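Local coordinates for protein pyrethroid hydrolase (PDB 5Y5R) that hydrolyses the ester bond of pyrethroid insecticides such as permethrin and cypermethrin, releasing the cyclopropane carboxylic acid and the alcohol, at residues 148-151 / 152-156. Sequence-based numbering, arbitrary orientation.
Sequences LERL and REVFM. With 8NL ((2-methyl-3-phenyl-phenyl)methyl (1~{S})-3-[(~{E})-2-chloranyl-3,3,3-tris(fluoranyl)prop-1-enyl]-2,2-dimethyl-cyclopropane-1-carboxylate), chain G.
Arg152 reaches back three residues to Glu149 in a bidentate i/i+3 salt bridge on the outer side of the amphipathic helix 148-155, whose inner side lines the substrate pocket of this alpha/beta hydrolase. Followed outward, Arg152 begins with CB beside Glu149 O; CD lies 3.9 Å from Glu149 OE1, the bend about CG-CD (chi3 66°) directs NE onto that same oxygen at 3.1 Å, and NH2 donates to Glu149 OE2 at 3.0 Å. Both carboxylate oxygens are met on their syn sides and lie close to the guanidinium plane, but the two nitrogens approach from out of the carboxylate plane, in keeping with the 31° turn between the flat groups. An alanine here removes both donors, which would probably free the Glu149 carboxylate to turn and leave its OE2 beside the like-charged Glu153 OE1 without Arg152 to offset it. A second i/i+3 salt bridge, from Arg150 NH1 to Glu153 OE2, has the guanidinium and carboxylate planes almost perpendicular, but its modelled separation is implausibly short and its exact geometry doubtful; Val154 CG2 sits over the centre of one guanidinium face.

The inner side is apolar and also packs on Leu131 of helix 126-131. Leu151 and Phe155, one turn apart, both touch the bound pyrethroid: Leu151 CD2 lies 3.7 Å from 8NL C11 on the terminal phenyl ring, and the face of Phe155 is approached by 8NL C12, offset toward the ring's rim. Elsewhere the ligand is hydrogen-bonded to Ser78 and to His230, which probably belongs to the charge relay system. Helical geometry ends at Met156, a selenomethionine, whose chain turns at chi3 (-106°) to bring CE back along the last turn, 3.8 Å from Leu151 CB and 3.2 Å from Leu151 O, the oxygen that accepts the Phe155 N-H.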
ATOM      1  N   LEU A 148     -18.280  -7.495  13.381  1.00 19.27           N
ATOM      2  CA  LEU A 148     -18.024  -6.085  13.068  1.00 17.15           C
ATOM      3  C   LEU A 148     -17.019  -5.453  14.030  1.00 19.03           C
ATOM      4  O   LEU A 148     -16.063  -4.800  13.600  1.00 19.03           O
ATOM      5  CB  LEU A 148     -19.347  -5.318  13.112  1.00 21.37           C
ATOM      6  CG  LEU A 148     -20.265  -5.926  12.049  1.00 19.25           C
ATOM      7  CD1 LEU A 148     -21.681  -5.293  12.003  1.00 27.39           C
ATOM      8  CD2 LEU A 148     -19.576  -5.886  10.695  1.00 22.36           C
ATOM      9  N   GLU A 149     -17.225  -5.627  15.337  1.00 18.24           N
ATOM     10  CA  GLU A 149     -16.324  -5.007  16.307  1.00 22.16           C
ATOM     11  C   GLU A 149     -14.919  -5.569  16.168  1.00 21.13           C
ATOM     12  O   GLU A 149     -13.933  -4.842  16.325  1.00 20.90           O
ATOM     13  CB  GLU A 149     -16.846  -5.206  17.730  1.00 21.60           C
ATOM     14  CG  GLU A 149     -15.916  -4.731  18.878  1.00 18.69           C
ATOM     15  CD  GLU A 149     -15.550  -3.234  18.813  1.00 24.36           C
ATOM     16  OE1 GLU A 149     -16.157  -2.499  18.020  1.00 25.49           O
ATOM     17  OE2 GLU A 149     -14.657  -2.793  19.572  1.00 30.15           O
ATOM     18  N   ARG A 150     -14.804  -6.876  15.911  1.00 18.80           N
ATOM     19  CA  ARG A 150     -13.491  -7.447  15.624  1.00 18.17           C
ATOM     20  C   ARG A 150     -12.859  -6.790  14.402  1.00 18.49           C
ATOM     21  O   ARG A 150     -11.654  -6.512  14.388  1.00 20.37           O
ATOM     22  CB  ARG A 150     -13.627  -8.951  15.394  1.00 16.55           C
ATOM     23  CG  ARG A 150     -12.360  -9.701  15.508  1.00 20.04           C
ATOM     24  CD  ARG A 150     -11.859  -9.697  16.925  1.00 17.79           C
ATOM     25  NE  ARG A 150     -10.496 -10.211  16.981  1.00 26.72           N
ATOM     26  CZ  ARG A 150      -9.513  -9.605  17.632  1.00 20.37           C
ATOM     27  NH1 ARG A 150      -9.780  -8.502  18.301  1.00 19.71           N
ATOM     28  NH2 ARG A 150      -8.290 -10.109  17.627  1.00 22.85           N
ATOM     29  N   LEU A 151     -13.654  -6.562  13.349  1.00 15.17           N
ATOM     30  CA  LEU A 151     -13.128  -5.930  12.148  1.00 11.58           C
ATOM     31  C   LEU A 151     -12.616  -4.543  12.453  1.00 19.73           C
ATOM     32  O   LEU A 151     -11.563  -4.139  11.943  1.00 21.25           O
ATOM     33  CB  LEU A 151     -14.191  -5.836  11.050  1.00 19.13           C
ATOM     34  CG  LEU A 151     -14.654  -7.101  10.357  1.00 22.40           C
ATOM     35  CD1 LEU A 151     -15.865  -6.797   9.450  1.00 14.47           C
ATOM     36  CD2 LEU A 151     -13.482  -7.686   9.563  1.00 23.05           C
ATOM     37  N   ARG A 152     -13.371  -3.787  13.263  1.00 21.40           N
ATOM     38  CA  ARG A 152     -12.980  -2.423  13.612  1.00 20.86           C
ATOM     39  C   ARG A 152     -11.713  -2.408  14.453  1.00 20.47           C
ATOM     40  O   ARG A 152     -10.747  -1.689  14.140  1.00 21.83           O
ATOM     41  CB  ARG A 152     -14.087  -1.723  14.397  1.00 21.23           C
ATOM     42  CG  ARG A 152     -13.763  -0.230  14.657  1.00 26.73           C
ATOM     43  CD  ARG A 152     -14.532   0.313  15.842  1.00 23.52           C
ATOM     44  NE  ARG A 152     -14.180  -0.277  17.143  1.00 26.28           N
ATOM     45  CZ  ARG A 152     -13.148   0.127  17.897  1.00 24.71           C
ATOM     46  NH1 ARG A 152     -12.376   1.127  17.486  1.00 20.73           N
ATOM     47  NH2 ARG A 152     -12.915  -0.423  19.081  1.00 21.82           N
ATOM     48  N   GLU A 153     -11.704  -3.192  15.535  1.00 20.63           N
ATOM     49  CA  GLU A 153     -10.574  -3.104  16.449  1.00 23.33           C
ATOM     50  C   GLU A 153      -9.296  -3.627  15.824  1.00 16.93           C
ATOM     51  O   GLU A 153      -8.214  -3.258  16.292  1.00 25.81           O
ATOM     52  CB  GLU A 153     -10.819  -3.833  17.763  1.00 22.00           C
ATOM     53  CG  GLU A 153     -11.132  -5.272  17.652  1.00 21.17           C
ATOM     54  CD  GLU A 153     -11.700  -5.832  18.937  1.00 23.04           C
ATOM     55  OE1 GLU A 153     -12.153  -5.067  19.818  1.00 30.93           O
ATOM     56  OE2 GLU A 153     -11.648  -7.055  19.092  1.00 22.86           O
ATOM     57  N   VAL A 154      -9.396  -4.505  14.823  1.00 20.93           N
ATOM     58  CA  VAL A 154      -8.221  -5.076  14.145  1.00 19.80           C
ATOM     59  C   VAL A 154      -7.701  -4.158  13.041  1.00 20.86           C
ATOM     60  O   VAL A 154      -6.499  -3.867  12.970  1.00 17.07           O
ATOM     61  CB  VAL A 154      -8.548  -6.482  13.603  1.00 17.68           C
ATOM     62  CG1 VAL A 154      -7.511  -6.976  12.691  1.00 16.52           C
ATOM     63  CG2 VAL A 154      -8.708  -7.471  14.751  1.00 17.57           C
ATOM     64  N   PHE A 155      -8.579  -3.752  12.119  1.00 19.39           N
ATOM     65  CA  PHE A 155      -8.181  -2.962  10.964  1.00 16.36           C
ATOM     66  C   PHE A 155      -8.355  -1.453  11.113  1.00 20.48           C
ATOM     67  O   PHE A 155      -7.638  -0.720  10.437  1.00 17.01           O
ATOM     68  CB  PHE A 155      -8.982  -3.390   9.740  1.00 22.53           C
ATOM     69  CG  PHE A 155      -8.654  -4.760   9.234  1.00 22.06           C
ATOM     70  CD1 PHE A 155      -7.609  -4.945   8.348  1.00 20.57           C
ATOM     71  CD2 PHE A 155      -9.422  -5.868   9.622  1.00 25.92           C
ATOM     72  CE1 PHE A 155      -7.333  -6.190   7.832  1.00 21.22           C
ATOM     73  CE2 PHE A 155      -9.124  -7.140   9.132  1.00 22.27           C
ATOM     74  CZ  PHE A 155      -8.078  -7.290   8.225  1.00 19.32           C
HETATM   75  N   MSE A 156      -9.344  -0.976  11.879  1.00 25.96           N
HETATM   76  CA  MSE A 156      -9.729   0.466  11.932  1.00 22.65           C
HETATM   77  C   MSE A 156      -9.560   1.070  13.331  1.00 23.40           C
HETATM   78  O   MSE A 156     -10.212   2.060  13.700  1.00 28.40           O
HETATM   79  CB  MSE A 156     -11.193   0.672  11.509  1.00 22.80           C
HETATM   80  CG  MSE A 156     -11.598   0.162  10.114  1.00 27.00           C
HETATM   81 SE   MSE A 156     -13.540  -0.261  10.011  1.00 47.24          SE
HETATM   82  CE  MSE A 156     -13.388  -2.250  10.040  1.00 20.61           C
TER
HETATM   83  C   8NL G 301      -8.943  -4.598   4.588  1.00 19.02           C
HETATM   84  C8  8NL G 301     -12.362  -2.723   5.708  1.00 19.77           C
HETATM   85  C9  8NL G 301     -13.670  -3.195   5.777  1.00 20.80           C
HETATM   86  C10 8NL G 301     -13.946  -4.402   6.406  1.00 20.64           C
HETATM   87  C11 8NL G 301     -12.866  -5.092   6.951  1.00 26.29           C
HETATM   88  C12 8NL G 301     -11.563  -4.600   6.874  1.00 16.22           C
HETATM   89  C13 8NL G 301      -6.317  -3.063   4.488  1.00 20.51           C
HETATM   90  O   8NL G 301      -5.727  -4.353   4.780  1.00 26.62           O
HETATM   91 CL   8NL G 301      -3.951 -11.270   4.523  1.00 67.16          CL
HETATM   92  C21 8NL G 301      -4.278  -9.591   4.088  1.00 36.44           C
HETATM   93  C22 8NL G 301      -5.684  -9.240   3.665  1.00 35.78           C
HETATM   94  F2  8NL G 301      -6.255  -8.573   4.652  1.00 35.82           F
HETATM   95  F1  8NL G 301      -5.733  -8.532   2.553  1.00 42.35           F
HETATM   96  F   8NL G 301      -6.324 -10.372   3.456  1.00 31.88           F
HETATM   97  C20 8NL G 301      -3.310  -8.679   4.190  1.00 29.03           C
HETATM   98  C16 8NL G 301      -3.539  -7.236   3.797  1.00 32.58           C
HETATM   99  C17 8NL G 301      -2.359  -6.452   4.362  1.00 26.84           C
HETATM  100  C18 8NL G 301      -1.726  -6.374   2.980  1.00 31.23           C
HETATM  101  C19 8NL G 301      -1.537  -7.237   5.396  1.00 27.14           C
HETATM  102  C15 8NL G 301      -3.816  -6.102   4.779  1.00 32.19           C
HETATM  103  C14 8NL G 301      -4.571  -4.974   4.070  1.00 26.42           C
HETATM  104  O1  8NL G 301      -4.261  -4.645   2.923  1.00 24.06           O
HETATM  105  C2  8NL G 301      -7.567  -2.632   5.273  1.00 21.85           C
HETATM  106  C3  8NL G 301      -7.465  -1.427   5.956  1.00 21.87           C
HETATM  107  C4  8NL G 301      -8.519  -0.909   6.708  1.00 17.32           C
HETATM  108  C5  8NL G 301      -9.736  -1.583   6.756  1.00 20.19           C
HETATM  109  C6  8NL G 301      -9.899  -2.794   6.095  1.00 21.04           C
HETATM  110  C1  8NL G 301      -8.810  -3.314   5.338  1.00 20.50           C
HETATM  111  C7  8NL G 301     -11.282  -3.410   6.232  1.00 18.30           C